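Local structure of serine acetyltransferase (Bacteroides vulgatus ATCC 8482, 3F1X) at residues 223-228 with 258-263. The protein probably transfers an acetyl group from acetyl-CoA to the hydroxyl of L-serine, the step that leads towards cysteine. Residues are numbered along the deposited sequence; the frame is centred on the assembly and turned at random.
Sequences VKLYQG and VIVYSN
Tyr226 and Tyr261 stack on successive coils of the left-handed parallel beta-helix that serine acetyltransferases share. Their segments, 223-228 and 258-263, run nearly parallel in one wall of the prism. The backbone ladder enters with Lys224 N donating to Val258 O, returns from Val260 N to Lys224 O, and crosses again from Tyr226 N to Val260 O, a more bent bond with 138° at the hydrogen.

Tyr226 can be followed outward from CB, which sits 3.4 Å from Ser262 N. CG stands anti to the carbonyl carbon (chi1 -81°), and from there the ring lies side by side with that of Tyr261. CD2 passes 3.4 Å from Val260 O, an atom near the plane of the ring at its edge. CE2 comes 3.5 Å from Tyr261 CE2 and also meets Ile259 CG2 at the ring edge; CZ is 3.6 Å from Tyr261 CE2, and OH still approaches that same carbon. The two rings form an offset stack, centroids 4.8 Å apart and planes at 29°, with Lys234 of a neighbouring subunit packed against both. An alanine in place of Tyr226 would probably leave the Tyr261 ring without its stacking partner and open a gap beside it.

Leu225 and Val260 point the same way from the sheet, Leu225 CD1 lying 3.8 Å from Val260 CG2, and both touch Leu254 of another wall. Past the strands, Ser262 OG hydrogen-bonds Thr230 OG1 of the neighbouring subunit, and Asn263 N donates to Gln227 O at 2.8 Å.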
loop_
_atom_site.group_PDB
_atom_site.type_symbol
_atom_site.label_atom_id
_atom_site.label_comp_id
_atom_site.label_asym_id
_atom_site.label_seq_id
_atom_site.Cartn_x
_atom_site.Cartn_y
_atom_site.Cartn_z
ATOM N N VAL A 223 31.196 -4.995 27.762
ATOM C CA VAL A 223 31.869 -5.886 26.824
ATOM C C VAL A 223 31.652 -5.384 25.406
ATOM O O VAL A 223 30.582 -4.872 25.081
ATOM C CB VAL A 223 31.341 -7.338 26.941
ATOM C CG1 VAL A 223 32.026 -8.240 25.910
ATOM C CG2 VAL A 223 31.591 -7.868 28.348
ATOM N N LYS A 224 32.678 -5.520 24.566
ATOM C CA LYS A 224 32.598 -5.072 23.180
ATOM C C LYS A 224 33.016 -6.190 22.236
ATOM O O LYS A 224 34.050 -6.818 22.429
ATOM C CB LYS A 224 33.504 -3.853 22.947
ATOM C CG LYS A 224 33.553 -3.409 21.484
ATOM C CD LYS A 224 34.524 -2.255 21.237
ATOM C CE LYS A 224 34.038 -0.954 21.849
ATOM N NZ LYS A 224 34.859 0.204 21.368
ATOM N N LEU A 225 32.199 -6.426 21.220
ATOM C CA LEU A 225 32.458 -7.458 20.224
ATOM C C LEU A 225 32.506 -6.796 18.855
ATOM O O LEU A 225 31.781 -5.836 18.601
ATOM C CB LEU A 225 31.329 -8.495 20.236
ATOM C CG LEU A 225 31.447 -9.801 21.028
ATOM C CD1 LEU A 225 32.103 -9.597 22.386
ATOM C CD2 LEU A 225 30.049 -10.387 21.164
ATOM N N TYR A 226 33.361 -7.309 17.977
ATOM C CA TYR A 226 33.485 -6.781 16.627
ATOM C C TYR A 226 32.816 -7.730 15.636
ATOM O O TYR A 226 32.366 -8.816 16.009
ATOM C CB TYR A 226 34.965 -6.598 16.269
ATOM C CG TYR A 226 35.550 -5.318 16.815
ATOM C CD1 TYR A 226 35.719 -4.211 15.994
ATOM C CD2 TYR A 226 35.912 -5.206 18.156
ATOM C CE1 TYR A 226 36.241 -3.004 16.490
ATOM C CE2 TYR A 226 36.435 -4.003 18.667
ATOM C CZ TYR A 226 36.594 -2.911 17.829
ATOM O OH TYR A 226 37.094 -1.725 18.316
ATOM N N GLN A 227 32.753 -7.307 14.376
ATOM C CA GLN A 227 32.152 -8.098 13.310
ATOM C C GLN A 227 32.754 -9.504 13.245
ATOM O O GLN A 227 33.941 -9.698 13.526
ATOM C CB GLN A 227 32.368 -7.405 11.954
ATOM C CG GLN A 227 33.846 -7.153 11.609
ATOM C CD GLN A 227 34.377 -5.831 12.146
ATOM O OE1 GLN A 227 33.798 -5.243 13.053
ATOM N NE2 GLN A 227 35.496 -5.361 11.587
ATOM N N GLY A 228 31.920 -10.472 12.866
ATOM C CA GLY A 228 32.355 -11.851 12.716
ATOM C C GLY A 228 32.699 -12.645 13.969
ATOM O O GLY A 228 33.117 -13.799 13.876
ATOM N N VAL A 258 35.706 -6.942 28.584
ATOM C CA VAL A 258 36.366 -7.756 27.580
ATOM C C VAL A 258 36.132 -7.206 26.173
ATOM O O VAL A 258 35.089 -6.617 25.893
ATOM C CB VAL A 258 35.864 -9.216 27.654
ATOM C CG1 VAL A 258 36.270 -9.993 26.418
ATOM C CG2 VAL A 258 36.427 -9.888 28.903
ATOM N N ILE A 259 37.122 -7.379 25.303
ATOM C CA ILE A 259 37.014 -6.942 23.919
ATOM C C ILE A 259 37.434 -8.116 23.042
ATOM O O ILE A 259 38.462 -8.743 23.294
ATOM C CB ILE A 259 37.955 -5.752 23.599
ATOM C CG1 ILE A 259 37.627 -4.552 24.486
ATOM C CG2 ILE A 259 37.806 -5.358 22.134
ATOM C CD1 ILE A 259 38.562 -3.369 24.261
ATOM N N VAL A 260 36.629 -8.427 22.030
ATOM C CA VAL A 260 36.946 -9.509 21.105
ATOM C C VAL A 260 36.946 -8.903 19.706
ATOM O O VAL A 260 35.912 -8.430 19.224
ATOM C CB VAL A 260 35.899 -10.631 21.142
ATOM C CG1 VAL A 260 36.388 -11.807 20.315
ATOM C CG2 VAL A 260 35.625 -11.056 22.587
ATOM N N TYR A 261 38.101 -8.907 19.055
ATOM C CA TYR A 261 38.193 -8.325 17.731
ATOM C C TYR A 261 37.682 -9.199 16.604
ATOM O O TYR A 261 37.349 -10.367 16.786
ATOM C CB TYR A 261 39.622 -7.879 17.443
ATOM C CG TYR A 261 39.993 -6.651 18.222
ATOM C CD1 TYR A 261 40.710 -6.743 19.405
ATOM C CD2 TYR A 261 39.590 -5.391 17.792
ATOM C CE1 TYR A 261 41.028 -5.602 20.153
ATOM C CE2 TYR A 261 39.898 -4.244 18.529
ATOM C CZ TYR A 261 40.621 -4.360 19.710
ATOM O OH TYR A 261 40.957 -3.241 20.435
ATOM N N SER A 262 37.652 -8.591 15.428
ATOM C CA SER A 262 37.151 -9.179 14.200
ATOM C C SER A 262 37.367 -10.662 13.906
ATOM O O SER A 262 38.494 -11.162 13.912
ATOM C CB SER A 262 37.665 -8.356 13.020
ATOM O OG SER A 262 37.027 -8.770 11.831
ATOM N N ASN A 263 36.251 -11.338 13.635
ATOM C CA ASN A 263 36.202 -12.750 13.272
ATOM C C ASN A 263 36.715 -13.821 14.234
ATOM O O ASN A 263 36.795 -14.984 13.853
ATOM C CB ASN A 263 36.871 -12.949 11.898
ATOM C CG ASN A 263 36.026 -12.398 10.758
ATOM O OD1 ASN A 263 34.813 -12.516 10.788
ATOM N ND2 ASN A 263 36.665 -11.809 9.750
#